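Local coordinates for putative exported protein (PDB 5TTA) that is of unknown function but is probably exported from the cell and contains a domain probably related to the immunoglobulin-like E-set folds, at residues 56-61 / 189-194; 74-79 / 210-215; 85-90 / 235-240; 99-104 / 114-119; 141-146 / 164-169. One frame throughout, in Å; residues are numbered along the deposited sequence.

How the contacts relate
Contact 2 is the buried pairing of two long strands, held by backbone hydrogen bonds. Contact 1 is partly buried, at the other sheet's edge strand, where indole and phenyl rings take over from the ladder; Asn60 there packs against Cys79 of contact 2. Contact 4, about 16 Å from contact 1 between centres, joins two loop parts through a tyrosine and a water, and the carbonyl of its Gly117 receives the indole N-H of Trp57. Contact 3 lies on the surface, with one backbone bond and a salt bridge, and reaches the same sheet as contact 2 through strand 88-89. Contact 5 is helical and largely apolar, beside the second subunit.

Contact 1 of 5, residues 56-61 / 189-194; sequences HWPSNV and LLFDKW
Strand 58-66 and the end of strand 183-189 run antiparallel in a three-stranded sheet, meeting at the non-hydrogen-bonded pair Ser59 and Leu189, whose CA atoms are 4.0 Å apart. Just beyond, Leu190 N gives Pro58 O a nearly straight bond (166°), and the chain then leaves the sheet through a type II turn from Phe191 to Trp194. This turn closes an aromatic cluster. Phe191 presents its edge to a face of Trp57 in a T-shaped pair, with planes at 82° and Phe191 CZ 3.6 Å from Trp57 CE3. Trp194, CG anti to its backbone N, lays its six-membered ring against Pro58; the compact, rigid proline suits this CH-pi contact, its CD lying over the ring face, 3.4 Å from the centroid. Leu189 CD2 fills in beside Ser59 OG at 3.4 Å. The indole N-H of Trp57 is satisfied by Gly117 O. That of Trp194 goes to a water 2.9 Å from NE1, which in turn donates to His56 O.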
# COMPACT_ATOMS: atom_id res chain seq x y z
N HIS A 56 -1.87 -32.30 8.13
CA HIS A 56 -2.02 -31.97 9.55
C HIS A 56 -0.97 -30.97 10.01
O HIS A 56 -0.23 -31.19 10.98
CB HIS A 56 -1.99 -33.24 10.40
CG HIS A 56 -3.07 -34.22 10.06
ND1 HIS A 56 -4.40 -33.97 10.31
CD2 HIS A 56 -3.02 -35.44 9.48
CE1 HIS A 56 -5.13 -34.99 9.90
NE2 HIS A 56 -4.31 -35.90 9.39
N TRP A 57 -0.91 -29.83 9.33
CA TRP A 57 0.09 -28.84 9.69
C TRP A 57 -0.22 -28.25 11.07
O TRP A 57 -1.39 -28.03 11.41
CB TRP A 57 0.16 -27.73 8.66
CG TRP A 57 0.92 -28.09 7.39
CD1 TRP A 57 1.36 -29.34 7.00
CD2 TRP A 57 1.29 -27.19 6.36
NE1 TRP A 57 2.02 -29.24 5.79
CE2 TRP A 57 1.98 -27.93 5.37
CE3 TRP A 57 1.14 -25.80 6.19
CZ2 TRP A 57 2.51 -27.33 4.23
CZ3 TRP A 57 1.65 -25.21 5.04
CH2 TRP A 57 2.32 -25.98 4.07
N PRO A 58 0.81 -27.98 11.88
CA PRO A 58 0.61 -27.43 13.23
C PRO A 58 0.55 -25.91 13.26
O PRO A 58 1.33 -25.23 12.59
CB PRO A 58 1.87 -27.90 13.98
CG PRO A 58 2.96 -27.84 12.91
CD PRO A 58 2.23 -28.24 11.57
N SER A 59 -0.36 -25.38 14.09
CA SER A 59 -0.40 -23.94 14.32
C SER A 59 -0.55 -23.65 15.81
O SER A 59 -1.24 -24.37 16.53
CB SER A 59 -1.57 -23.24 13.60
OG SER A 59 -1.47 -23.27 12.18
N ASN A 60 0.04 -22.54 16.23
CA ASN A 60 -0.25 -21.95 17.54
C ASN A 60 -1.56 -21.18 17.40
O ASN A 60 -1.60 -20.14 16.73
CB ASN A 60 0.93 -21.07 17.92
CG ASN A 60 0.72 -20.24 19.18
OD1 ASN A 60 1.43 -19.26 19.42
ND2 ASN A 60 -0.22 -20.63 19.98
N VAL A 61 -2.64 -21.68 17.98
CA VAL A 61 -3.95 -21.05 17.84
C VAL A 61 -4.27 -20.30 19.13
O VAL A 61 -4.42 -20.90 20.19
CB VAL A 61 -5.04 -22.07 17.50
CG1 VAL A 61 -6.42 -21.35 17.37
CG2 VAL A 61 -4.67 -22.81 16.18
N LEU A 189 1.31 -20.64 12.05
CA LEU A 189 2.00 -21.90 11.78
C LEU A 189 3.22 -22.05 12.69
O LEU A 189 3.96 -21.08 12.93
CB LEU A 189 2.42 -21.97 10.29
CG LEU A 189 1.23 -22.22 9.34
CD1 LEU A 189 1.62 -22.08 7.83
CD2 LEU A 189 0.71 -23.62 9.61
N LEU A 190 3.42 -23.26 13.23
CA LEU A 190 4.49 -23.52 14.23
C LEU A 190 5.18 -24.85 13.88
O LEU A 190 4.95 -25.89 14.50
CB LEU A 190 3.92 -23.50 15.65
CG LEU A 190 4.97 -23.41 16.77
CD1 LEU A 190 5.54 -22.01 16.72
CD2 LEU A 190 4.33 -23.65 18.10
N PHE A 191 6.03 -24.80 12.84
CA PHE A 191 6.71 -25.98 12.32
C PHE A 191 7.86 -26.45 13.20
O PHE A 191 8.10 -27.66 13.27
CB PHE A 191 7.24 -25.69 10.92
CG PHE A 191 6.16 -25.46 9.91
CD1 PHE A 191 6.01 -24.23 9.30
CD2 PHE A 191 5.25 -26.48 9.61
CE1 PHE A 191 5.01 -24.01 8.36
CE2 PHE A 191 4.24 -26.28 8.66
CZ PHE A 191 4.11 -25.05 8.04
N ASP A 192 8.57 -25.56 13.89
CA ASP A 192 9.72 -25.99 14.69
C ASP A 192 9.29 -26.98 15.78
O ASP A 192 8.29 -26.76 16.48
CB ASP A 192 10.43 -24.79 15.31
CG ASP A 192 11.81 -25.15 15.86
OD1 ASP A 192 12.34 -26.22 15.50
OD2 ASP A 192 12.36 -24.37 16.67
N LYS A 193 10.04 -28.09 15.90
CA LYS A 193 9.89 -29.19 16.88
C LYS A 193 8.74 -30.12 16.52
O LYS A 193 8.39 -30.99 17.32
CB LYS A 193 9.68 -28.71 18.32
CG LYS A 193 10.70 -27.66 18.81
CD LYS A 193 12.07 -28.24 19.03
CE LYS A 193 12.95 -27.26 19.81
NZ LYS A 193 14.30 -27.83 20.03
N TRP A 194 8.15 -29.99 15.33
CA TRP A 194 7.10 -30.89 14.87
C TRP A 194 7.73 -31.98 13.99
O TRP A 194 8.61 -31.70 13.18
CB TRP A 194 6.05 -30.08 14.11
CG TRP A 194 4.96 -30.82 13.40
CD1 TRP A 194 4.01 -31.64 13.93
CD2 TRP A 194 4.68 -30.74 11.99
NE1 TRP A 194 3.15 -32.09 12.93
CE2 TRP A 194 3.55 -31.56 11.73
CE3 TRP A 194 5.29 -30.08 10.93
CZ2 TRP A 194 3.02 -31.71 10.44
CZ3 TRP A 194 4.74 -30.21 9.65
CH2 TRP A 194 3.62 -31.02 9.42
O HOH W 1 0.61 -33.50 12.52

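Contact 2 of 5, residues 74-79 / 210-215; sequences DYEITC and VKQVTF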
# COMPACT_ATOMS: atom_id res chain seq x y z
N ASP A 74 -4.88 -3.15 16.22
CA ASP A 74 -3.58 -3.81 16.26
C ASP A 74 -3.34 -4.35 17.67
O ASP A 74 -3.98 -3.93 18.63
CB ASP A 74 -2.45 -2.84 15.82
CG ASP A 74 -1.15 -3.57 15.41
OD1 ASP A 74 -1.12 -4.82 15.30
OD2 ASP A 74 -0.14 -2.87 15.18
N TYR A 75 -2.46 -5.33 17.77
CA TYR A 75 -2.08 -5.85 19.08
C TYR A 75 -0.65 -6.34 19.01
O TYR A 75 -0.09 -6.53 17.94
CB TYR A 75 -3.04 -6.96 19.59
CG TYR A 75 -3.13 -8.20 18.70
CD1 TYR A 75 -2.01 -9.00 18.45
CD2 TYR A 75 -4.35 -8.61 18.18
CE1 TYR A 75 -2.09 -10.14 17.65
CE2 TYR A 75 -4.45 -9.74 17.39
CZ TYR A 75 -3.33 -10.50 17.13
OH TYR A 75 -3.44 -11.63 16.34
N GLU A 76 -0.06 -6.53 20.19
CA GLU A 76 1.19 -7.27 20.33
C GLU A 76 0.96 -8.31 21.42
O GLU A 76 0.55 -7.96 22.53
CB GLU A 76 2.37 -6.35 20.68
CG GLU A 76 2.61 -5.30 19.61
CD GLU A 76 3.78 -4.37 19.89
OE1 GLU A 76 4.04 -3.49 19.04
OE2 GLU A 76 4.43 -4.52 20.95
N ILE A 77 1.21 -9.57 21.09
CA ILE A 77 0.97 -10.67 22.01
C ILE A 77 2.22 -11.53 22.05
O ILE A 77 2.69 -12.00 21.01
CB ILE A 77 -0.25 -11.51 21.59
CG1 ILE A 77 -1.53 -10.70 21.77
CG2 ILE A 77 -0.31 -12.78 22.42
CD1 ILE A 77 -2.80 -11.46 21.32
N THR A 78 2.78 -11.73 23.26
CA THR A 78 4.03 -12.47 23.39
C THR A 78 3.72 -13.88 23.87
O THR A 78 2.91 -14.07 24.79
CB THR A 78 5.00 -11.79 24.36
OG1 THR A 78 5.37 -10.51 23.84
CG2 THR A 78 6.27 -12.64 24.55
N CYS A 79 4.37 -14.87 23.25
CA CYS A 79 4.22 -16.27 23.64
C CYS A 79 5.55 -16.86 24.08
O CYS A 79 6.62 -16.45 23.62
CB CYS A 79 3.69 -17.13 22.51
SG CYS A 79 2.03 -16.64 21.91
N VAL A 210 -0.79 -10.44 26.56
CA VAL A 210 -0.97 -9.24 25.76
C VAL A 210 0.04 -8.20 26.22
O VAL A 210 0.13 -7.90 27.42
CB VAL A 210 -2.39 -8.69 25.92
CG1 VAL A 210 -2.53 -7.37 25.15
CG2 VAL A 210 -3.43 -9.72 25.44
N LYS A 211 0.81 -7.66 25.28
CA LYS A 211 1.79 -6.62 25.57
C LYS A 211 1.15 -5.25 25.41
O LYS A 211 1.26 -4.40 26.30
CB LYS A 211 3.01 -6.79 24.65
CG LYS A 211 4.13 -5.74 24.80
CD LYS A 211 5.33 -6.16 23.93
CE LYS A 211 6.53 -5.20 24.06
NZ LYS A 211 6.34 -3.96 23.25
N GLN A 212 0.44 -5.03 24.32
CA GLN A 212 -0.31 -3.79 24.13
C GLN A 212 -1.38 -4.02 23.06
O GLN A 212 -1.34 -5.00 22.31
CB GLN A 212 0.61 -2.64 23.71
CG GLN A 212 1.32 -2.82 22.38
CD GLN A 212 2.03 -1.54 21.95
OE1 GLN A 212 2.94 -1.08 22.62
NE2 GLN A 212 1.59 -0.96 20.84
N VAL A 213 -2.31 -3.07 22.97
CA VAL A 213 -3.29 -3.07 21.88
C VAL A 213 -3.48 -1.64 21.41
O VAL A 213 -3.26 -0.68 22.16
CB VAL A 213 -4.67 -3.69 22.23
CG1 VAL A 213 -4.57 -5.08 22.90
CG2 VAL A 213 -5.54 -2.75 23.00
N THR A 214 -3.90 -1.51 20.15
CA THR A 214 -4.19 -0.22 19.54
C THR A 214 -5.63 -0.23 19.07
O THR A 214 -6.03 -1.13 18.32
CB THR A 214 -3.26 0.05 18.35
OG1 THR A 214 -1.89 -0.06 18.76
CG2 THR A 214 -3.53 1.45 17.77
N PHE A 215 -6.42 0.75 19.52
CA PHE A 215 -7.83 0.81 19.13
C PHE A 215 -8.00 1.63 17.85
O PHE A 215 -7.07 2.27 17.35
CB PHE A 215 -8.67 1.39 20.29
CG PHE A 215 -8.59 0.58 21.56
CD1 PHE A 215 -9.35 -0.58 21.72
CD2 PHE A 215 -7.79 0.99 22.61
CE1 PHE A 215 -9.28 -1.32 22.89
CE2 PHE A 215 -7.72 0.26 23.79
CZ PHE A 215 -8.47 -0.89 23.93
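This is an antiparallel strand pairing with a classic beta bulge, in the buried middle of the five-stranded sheet, between strands 72-82 and 205-215, whose short segments run 174° apart. Asp74 and Thr214 form a hydrogen-bonded pair: Thr214 N lies 2.9 Å from Asp74 O, and Asp74 N returns a bond to Thr214 O. The non-hydrogen-bonded pair Tyr75 and Val213 follows. The register slips by one residue at Glu76, where two residues, Lys211 and Gln212, stand opposite the single glutamate. Glu76 O takes a firm bond from Lys211 N, 2.8 Å away, and a weak one from Gln212 N at 3.4 Å, while Glu76 N donates to Gln212 O.

The bulge brings two long side chains alongside Glu76. Extended beyond CG, Glu76 receives Lys211 NZ at 3.0 Å from OE2, nearly along the C-O axis, a salt bridge reached by a bend at the end of the lysine chain. The Gln212 amide stacks on the carboxylate with planes 7° apart. Such polar chains suit this partly exposed face. On the other, apolar face, Ile77 CG1 lies 4.2 Å from Val210 CG2, and Tyr75 reaches Asp186 with its hydroxyl. Strand 131-135 flanks strand 72-82, strand 220-222 borders strand 205-215, and Leu64 of strand 58-66 packs against Tyr75 and Ile77.

Contact 3 of 5, residues 85-90 / 235-240; sequences NGKPLE and GKEVSN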
# COMPACT_ATOMS: atom_id res chain seq x y z
N ASN A 85 7.49 -31.44 30.45
CA ASN A 85 7.98 -31.44 31.82
C ASN A 85 8.17 -30.03 32.38
O ASN A 85 8.79 -29.89 33.46
CB ASN A 85 9.30 -32.22 31.89
CG ASN A 85 9.11 -33.69 31.52
OD1 ASN A 85 8.19 -34.35 32.00
ND2 ASN A 85 9.99 -34.20 30.65
N GLY A 86 7.63 -29.01 31.73
CA GLY A 86 7.74 -27.65 32.23
C GLY A 86 9.06 -26.96 31.98
O GLY A 86 9.32 -25.90 32.57
N LYS A 87 9.94 -27.55 31.15
CA LYS A 87 11.17 -26.87 30.76
C LYS A 87 10.91 -25.89 29.62
O LYS A 87 10.20 -26.21 28.66
CB LYS A 87 12.24 -27.88 30.33
CG LYS A 87 12.54 -28.98 31.35
CD LYS A 87 13.42 -28.47 32.49
CE LYS A 87 14.25 -29.60 33.11
NZ LYS A 87 13.44 -30.47 34.01
N PRO A 88 11.49 -24.70 29.67
CA PRO A 88 11.29 -23.72 28.60
C PRO A 88 12.04 -24.10 27.32
O PRO A 88 13.15 -24.64 27.36
CB PRO A 88 11.83 -22.42 29.20
CG PRO A 88 12.90 -22.89 30.18
CD PRO A 88 12.39 -24.21 30.74
N LEU A 89 11.43 -23.78 26.18
CA LEU A 89 11.97 -24.15 24.87
C LEU A 89 12.32 -22.91 24.07
O LEU A 89 11.51 -21.97 24.00
CB LEU A 89 10.98 -25.00 24.07
CG LEU A 89 10.67 -26.36 24.69
CD1 LEU A 89 9.48 -26.99 23.96
CD2 LEU A 89 11.89 -27.24 24.58
N GLU A 90 13.50 -22.91 23.44
CA GLU A 90 13.84 -21.92 22.44
C GLU A 90 13.36 -22.41 21.08
O GLU A 90 13.73 -23.52 20.66
CB GLU A 90 15.34 -21.66 22.37
CG GLU A 90 15.91 -20.99 23.58
CD GLU A 90 17.39 -20.70 23.42
OE1 GLU A 90 17.73 -19.59 22.94
OE2 GLU A 90 18.20 -21.58 23.76
N GLY A 235 12.42 -18.15 29.65
CA GLY A 235 13.57 -18.97 29.93
C GLY A 235 13.62 -19.61 31.31
O GLY A 235 14.68 -20.07 31.72
N LYS A 236 12.49 -19.68 32.03
CA LYS A 236 12.44 -20.27 33.36
C LYS A 236 11.58 -21.52 33.37
O LYS A 236 10.57 -21.59 32.67
CB LYS A 236 11.86 -19.28 34.38
CG LYS A 236 12.39 -17.87 34.28
CD LYS A 236 13.70 -17.72 35.01
CE LYS A 236 13.85 -16.29 35.56
NZ LYS A 236 12.99 -16.01 36.77
N GLU A 237 11.96 -22.48 34.20
CA GLU A 237 11.14 -23.67 34.43
C GLU A 237 9.85 -23.30 35.16
O GLU A 237 9.82 -22.40 36.00
CB GLU A 237 11.95 -24.71 35.22
CG GLU A 237 11.36 -26.12 35.18
CD GLU A 237 12.32 -27.19 35.69
OE1 GLU A 237 13.50 -26.87 35.97
OE2 GLU A 237 11.89 -28.36 35.82
N VAL A 238 8.77 -24.00 34.83
CA VAL A 238 7.43 -23.73 35.35
C VAL A 238 6.80 -25.06 35.75
O VAL A 238 7.00 -26.07 35.07
CB VAL A 238 6.54 -23.02 34.31
CG1 VAL A 238 5.09 -22.87 34.82
CG2 VAL A 238 7.12 -21.67 33.94
N SER A 239 6.04 -25.06 36.85
CA SER A 239 5.46 -26.32 37.32
C SER A 239 4.34 -26.79 36.39
O SER A 239 3.74 -26.01 35.63
CB SER A 239 4.93 -26.17 38.75
OG SER A 239 3.67 -25.51 38.77
N ASN A 240 4.09 -28.10 36.41
CA ASN A 240 3.06 -28.63 35.52
C ASN A 240 1.68 -28.15 35.94
O ASN A 240 0.82 -27.94 35.08
CB ASN A 240 3.12 -30.16 35.47
CG ASN A 240 4.15 -30.66 34.48
OD1 ASN A 240 5.31 -30.88 34.83
ND2 ASN A 240 3.74 -30.81 33.23
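Backbone bonding supplies the centre of this surface contact between the turn leading into strand 88-89 and the linker joining two C-terminal helices. Val238 N donates to Gly86 O at 3.0 Å, almost straight at 165° and in the carbonyl plane. Next to it Gly86 CA meets Val238 O at 3.3 Å in a CA-H...O contact, and Glu237 CA makes another to Gly86 O. Glycine suits position 86 twice over: phi is positive, and a beta carbon would clash with Val238 O.

The charged interaction is a single salt bridge. Glu237, CG anti to its backbone N and extended beyond, lies alongside Lys87, whose chain bends at chi2 (-77°) and again at its end. Lys87 NZ thereby comes over the carboxylate plane, 3.2 Å from Glu237 OE2, while Lys87 CD rests 3.6 Å from Glu237 CD, so the aliphatic part of the lysine also packs.

Van der Waals contact comes mainly from Pro88, whose ring needs no polar partner. Its CG sits 3.5 Å from Gly235 C and 3.6 Å from Lys236 O, against the backbone of these two residues.

Among the neighbours, strand 88-89 pairs with strand 72-82, whose Tyr82 packs on both Pro88 and Val238; helix 226-233 leads into the linker, and Ser239 caps helix 240-244 through the N-H of Val242.

Contact 4 of 5, residues 99-104 / 114-119; sequences AADGEV and VDYGIV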
# COMPACT_ATOMS: atom_id res chain seq x y z
N ALA A 99 9.98 -27.68 1.23
CA ALA A 99 9.49 -28.81 0.44
C ALA A 99 10.65 -29.58 -0.18
O ALA A 99 11.79 -29.10 -0.22
CB ALA A 99 8.53 -28.34 -0.66
N ALA A 100 10.34 -30.78 -0.69
CA ALA A 100 11.38 -31.68 -1.19
C ALA A 100 12.21 -31.03 -2.29
O ALA A 100 13.43 -31.26 -2.37
CB ALA A 100 10.75 -32.98 -1.68
N ASP A 101 11.59 -30.22 -3.15
CA ASP A 101 12.28 -29.53 -4.23
C ASP A 101 12.91 -28.22 -3.78
O ASP A 101 13.35 -27.42 -4.62
CB ASP A 101 11.33 -29.28 -5.41
CG ASP A 101 10.18 -28.28 -5.08
OD1 ASP A 101 10.09 -27.81 -3.92
OD2 ASP A 101 9.36 -27.98 -5.97
N GLY A 102 12.94 -27.96 -2.47
CA GLY A 102 13.54 -26.77 -1.92
C GLY A 102 12.62 -25.57 -1.81
O GLY A 102 13.04 -24.53 -1.29
N GLU A 103 11.37 -25.68 -2.28
CA GLU A 103 10.46 -24.56 -2.17
C GLU A 103 10.18 -24.24 -0.70
O GLU A 103 9.97 -25.14 0.12
CB GLU A 103 9.15 -24.87 -2.88
CG GLU A 103 8.37 -23.63 -3.25
CD GLU A 103 9.14 -22.75 -4.21
OE1 GLU A 103 9.83 -23.31 -5.09
OE2 GLU A 103 9.05 -21.51 -4.08
N VAL A 104 10.17 -22.95 -0.37
CA VAL A 104 9.98 -22.49 1.01
C VAL A 104 8.65 -21.76 1.11
O VAL A 104 8.38 -20.84 0.32
CB VAL A 104 11.14 -21.59 1.45
CG1 VAL A 104 10.93 -21.07 2.90
CG2 VAL A 104 12.47 -22.34 1.30
N VAL A 114 5.41 -31.77 -7.32
CA VAL A 114 5.97 -32.02 -5.99
C VAL A 114 4.95 -31.60 -4.94
O VAL A 114 4.38 -30.51 -5.02
CB VAL A 114 7.29 -31.26 -5.80
CG1 VAL A 114 7.66 -31.13 -4.28
CG2 VAL A 114 8.41 -31.95 -6.56
N ASP A 115 4.74 -32.46 -3.95
CA ASP A 115 3.77 -32.20 -2.88
C ASP A 115 4.39 -31.28 -1.83
O ASP A 115 5.26 -31.70 -1.06
CB ASP A 115 3.33 -33.52 -2.26
CG ASP A 115 2.11 -33.38 -1.40
OD1 ASP A 115 1.80 -32.24 -0.99
OD2 ASP A 115 1.45 -34.42 -1.12
N TYR A 116 3.92 -30.03 -1.78
CA TYR A 116 4.34 -29.07 -0.76
C TYR A 116 3.78 -29.39 0.62
O TYR A 116 4.30 -28.89 1.62
CB TYR A 116 3.87 -27.65 -1.13
CG TYR A 116 4.49 -27.04 -2.37
CD1 TYR A 116 5.82 -27.27 -2.71
CD2 TYR A 116 3.73 -26.21 -3.19
CE1 TYR A 116 6.38 -26.69 -3.84
CE2 TYR A 116 4.28 -25.63 -4.32
CZ TYR A 116 5.60 -25.86 -4.64
OH TYR A 116 6.12 -25.27 -5.76
N GLY A 117 2.71 -30.19 0.69
CA GLY A 117 2.15 -30.56 1.97
C GLY A 117 3.13 -31.32 2.84
O GLY A 117 3.06 -31.25 4.07
N ILE A 118 4.08 -32.02 2.23
CA ILE A 118 5.07 -32.82 2.94
C ILE A 118 6.23 -31.91 3.33
O ILE A 118 6.96 -31.39 2.48
CB ILE A 118 5.54 -34.00 2.08
CG1 ILE A 118 4.37 -34.97 1.87
CG2 ILE A 118 6.70 -34.71 2.72
CD1 ILE A 118 4.62 -36.02 0.81
N VAL A 119 6.40 -31.69 4.63
CA VAL A 119 7.37 -30.72 5.11
C VAL A 119 8.65 -31.48 5.40
O VAL A 119 8.71 -32.29 6.33
CB VAL A 119 6.83 -29.98 6.35
CG1 VAL A 119 7.85 -28.98 6.89
CG2 VAL A 119 5.51 -29.28 5.99
O HOH W 2 8.40 -25.41 -6.52
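The tight part of this contact is the ring of Tyr116, set against the turn of residues 99-104, whereas the neighbouring valine and alanine barely meet. Each side carries a type I turn, Ala99 to Gly102 and Asp115 to Ile118, within the long loop between strands 96-98 and 121-123. Tyr116 leans over with CG anti to its carbonyl carbon. Ala99 CB meets the ring at its edge, 3.6 Å from Tyr116 CD1; the small methyl lets the ring come close. Glu103 CB presses obliquely at 3.5 Å from Tyr116 CE1, and its CG runs on toward the hydroxyl.

The looser, more exposed side is that of Ala100 and Asp101. Ala100 CB reaches only 4.4 Å from Val114 CG1, and Asp101 OD2 stays 3.9 Å from Val114 CB. Asp101 owes its place to its own loop: with CG in the crowded position between N and the carbonyl carbon (chi1 66°), its OD1 accepts from Glu103 N in an Asx turn, met from above the carboxylate plane. Asp115 makes a second Asx turn, to Gly117 N.

A water gathers the polar ends, accepting from Tyr116 OH at a very short 2.4 Å and donating to Asp101 OD2 (2.8 Å) and Glu103 OE1 (2.9 Å). Giving both its hydrogens to acids, this water is consistent with two charged carboxylates; the short distance may reflect a polarised phenol or uncertainty in the water position.

Contact 5 of 5, residues 141-146 / 164-169; sequences PPQDII and EWKQME
Trp165 is the flat group of this contact: Glu169 OE1, from its own helix, lies 2.9 Å above one face toward the rim, and Pro141 CG meets the ring edge in plane. The two segments belong to a helical hairpin of helices 143-150 and 156-175, with Pro142 at the N-cap position of the first. Pro141 and Trp165 touch tip to tip, CG of the proline being 3.5 Å from CH2 of the indole; Trp165 CG is anti to the backbone N (chi1 174°), and so the ring reaches across. Ile146 adds its CD1 obliquely, 3.9 Å from Trp165 CZ3. The short, rigid Pro141 and the branched Ile146 suit the buried seam beside the broad indole, and the seam extends into the dimer: Phe149 of the second subunit meets the Trp165 ring, and Trp157 of that subunit packs on Pro141. Lys166, partly exposed, has a long, weak ion pair with Glu150. Bent twice, its chain slides past Ile146 in the opposite direction, bringing Lys166 CG 3.7 Å from the methyl CG2 of Ile146.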
# COMPACT_ATOMS: atom_id res chain seq x y z
N PRO A 141 4.55 -2.92 7.78
CA PRO A 141 5.81 -2.65 8.48
C PRO A 141 5.52 -1.96 9.81
O PRO A 141 4.58 -1.16 9.91
CB PRO A 141 6.57 -1.72 7.52
CG PRO A 141 5.52 -1.13 6.64
CD PRO A 141 4.45 -2.17 6.51
N PRO A 142 6.30 -2.26 10.84
CA PRO A 142 6.08 -1.63 12.15
C PRO A 142 6.18 -0.11 12.06
O PRO A 142 6.75 0.45 11.11
CB PRO A 142 7.19 -2.21 13.03
CG PRO A 142 7.61 -3.48 12.34
CD PRO A 142 7.43 -3.22 10.88
N GLN A 143 5.61 0.55 13.06
CA GLN A 143 5.60 2.01 13.08
C GLN A 143 7.00 2.58 13.28
O GLN A 143 7.31 3.65 12.75
CB GLN A 143 4.66 2.53 14.16
CG GLN A 143 3.20 2.15 13.93
CD GLN A 143 2.68 2.64 12.59
OE1 GLN A 143 3.00 3.75 12.15
NE2 GLN A 143 1.88 1.81 11.93
N ASP A 144 7.86 1.89 14.05
CA ASP A 144 9.26 2.30 14.14
C ASP A 144 9.91 2.33 12.77
O ASP A 144 10.70 3.24 12.47
CB ASP A 144 10.03 1.35 15.07
CG ASP A 144 9.56 1.41 16.51
OD1 ASP A 144 9.05 0.38 17.00
OD2 ASP A 144 9.72 2.47 17.15
N ILE A 145 9.58 1.36 11.92
CA ILE A 145 10.16 1.29 10.58
C ILE A 145 9.55 2.35 9.67
O ILE A 145 10.25 3.00 8.89
CB ILE A 145 10.02 -0.14 10.02
CG1 ILE A 145 11.14 -1.02 10.58
CG2 ILE A 145 10.05 -0.15 8.51
CD1 ILE A 145 11.04 -2.48 10.23
N ILE A 146 8.24 2.57 9.77
CA ILE A 146 7.64 3.65 8.99
C ILE A 146 8.19 5.01 9.43
O ILE A 146 8.41 5.90 8.60
CB ILE A 146 6.10 3.58 9.08
CG1 ILE A 146 5.61 2.24 8.54
CG2 ILE A 146 5.48 4.75 8.33
CD1 ILE A 146 4.11 2.03 8.64
N GLU A 164 0.26 9.48 2.10
CA GLU A 164 -1.00 8.90 1.65
C GLU A 164 -1.03 7.40 1.88
O GLU A 164 -2.07 6.84 2.25
CB GLU A 164 -1.23 9.24 0.17
CG GLU A 164 -1.77 10.64 -0.05
CD GLU A 164 -1.61 11.10 -1.48
OE1 GLU A 164 -0.87 12.09 -1.70
OE2 GLU A 164 -2.20 10.48 -2.39
N TRP A 165 0.12 6.74 1.69
CA TRP A 165 0.19 5.29 1.89
C TRP A 165 -0.02 4.92 3.35
O TRP A 165 -0.74 3.97 3.67
CB TRP A 165 1.54 4.77 1.38
CG TRP A 165 1.78 3.33 1.66
CD1 TRP A 165 1.35 2.27 0.92
CD2 TRP A 165 2.48 2.79 2.79
NE1 TRP A 165 1.76 1.09 1.51
CE2 TRP A 165 2.45 1.38 2.65
CE3 TRP A 165 3.13 3.35 3.89
CZ2 TRP A 165 3.04 0.54 3.59
CZ3 TRP A 165 3.71 2.51 4.81
CH2 TRP A 165 3.67 1.12 4.66
N LYS A 166 0.61 5.68 4.25
CA LYS A 166 0.41 5.47 5.69
C LYS A 166 -1.07 5.50 6.05
O LYS A 166 -1.56 4.62 6.76
CB LYS A 166 1.14 6.54 6.48
CG LYS A 166 2.64 6.37 6.59
CD LYS A 166 3.20 7.54 7.38
CE LYS A 166 2.47 7.72 8.71
NZ LYS A 166 2.87 6.71 9.73
N GLN A 167 -1.78 6.54 5.60
CA GLN A 167 -3.18 6.71 5.97
C GLN A 167 -4.02 5.55 5.46
O GLN A 167 -4.82 4.97 6.21
CB GLN A 167 -3.71 8.04 5.44
N MSE A 168 -3.85 5.19 4.19
CA MSE A 168 -4.55 4.06 3.59
C MSE A 168 -4.27 2.75 4.32
O MSE A 168 -5.18 1.94 4.51
CB MSE A 168 -4.17 3.94 2.11
CG MSE A 168 -4.88 4.95 1.22
SE MSE A 168 -6.82 4.96 1.50
CE MSE A 168 -6.96 6.42 2.80
N GLU A 169 -3.02 2.56 4.74
CA GLU A 169 -2.69 1.40 5.57
C GLU A 169 -3.48 1.43 6.87
O GLU A 169 -4.05 0.42 7.29
CB GLU A 169 -1.19 1.37 5.85
CG GLU A 169 -0.62 -0.03 6.02
CD GLU A 169 -0.61 -0.81 4.72
OE1 GLU A 169 -0.33 -0.20 3.66
OE2 GLU A 169 -0.88 -2.04 4.74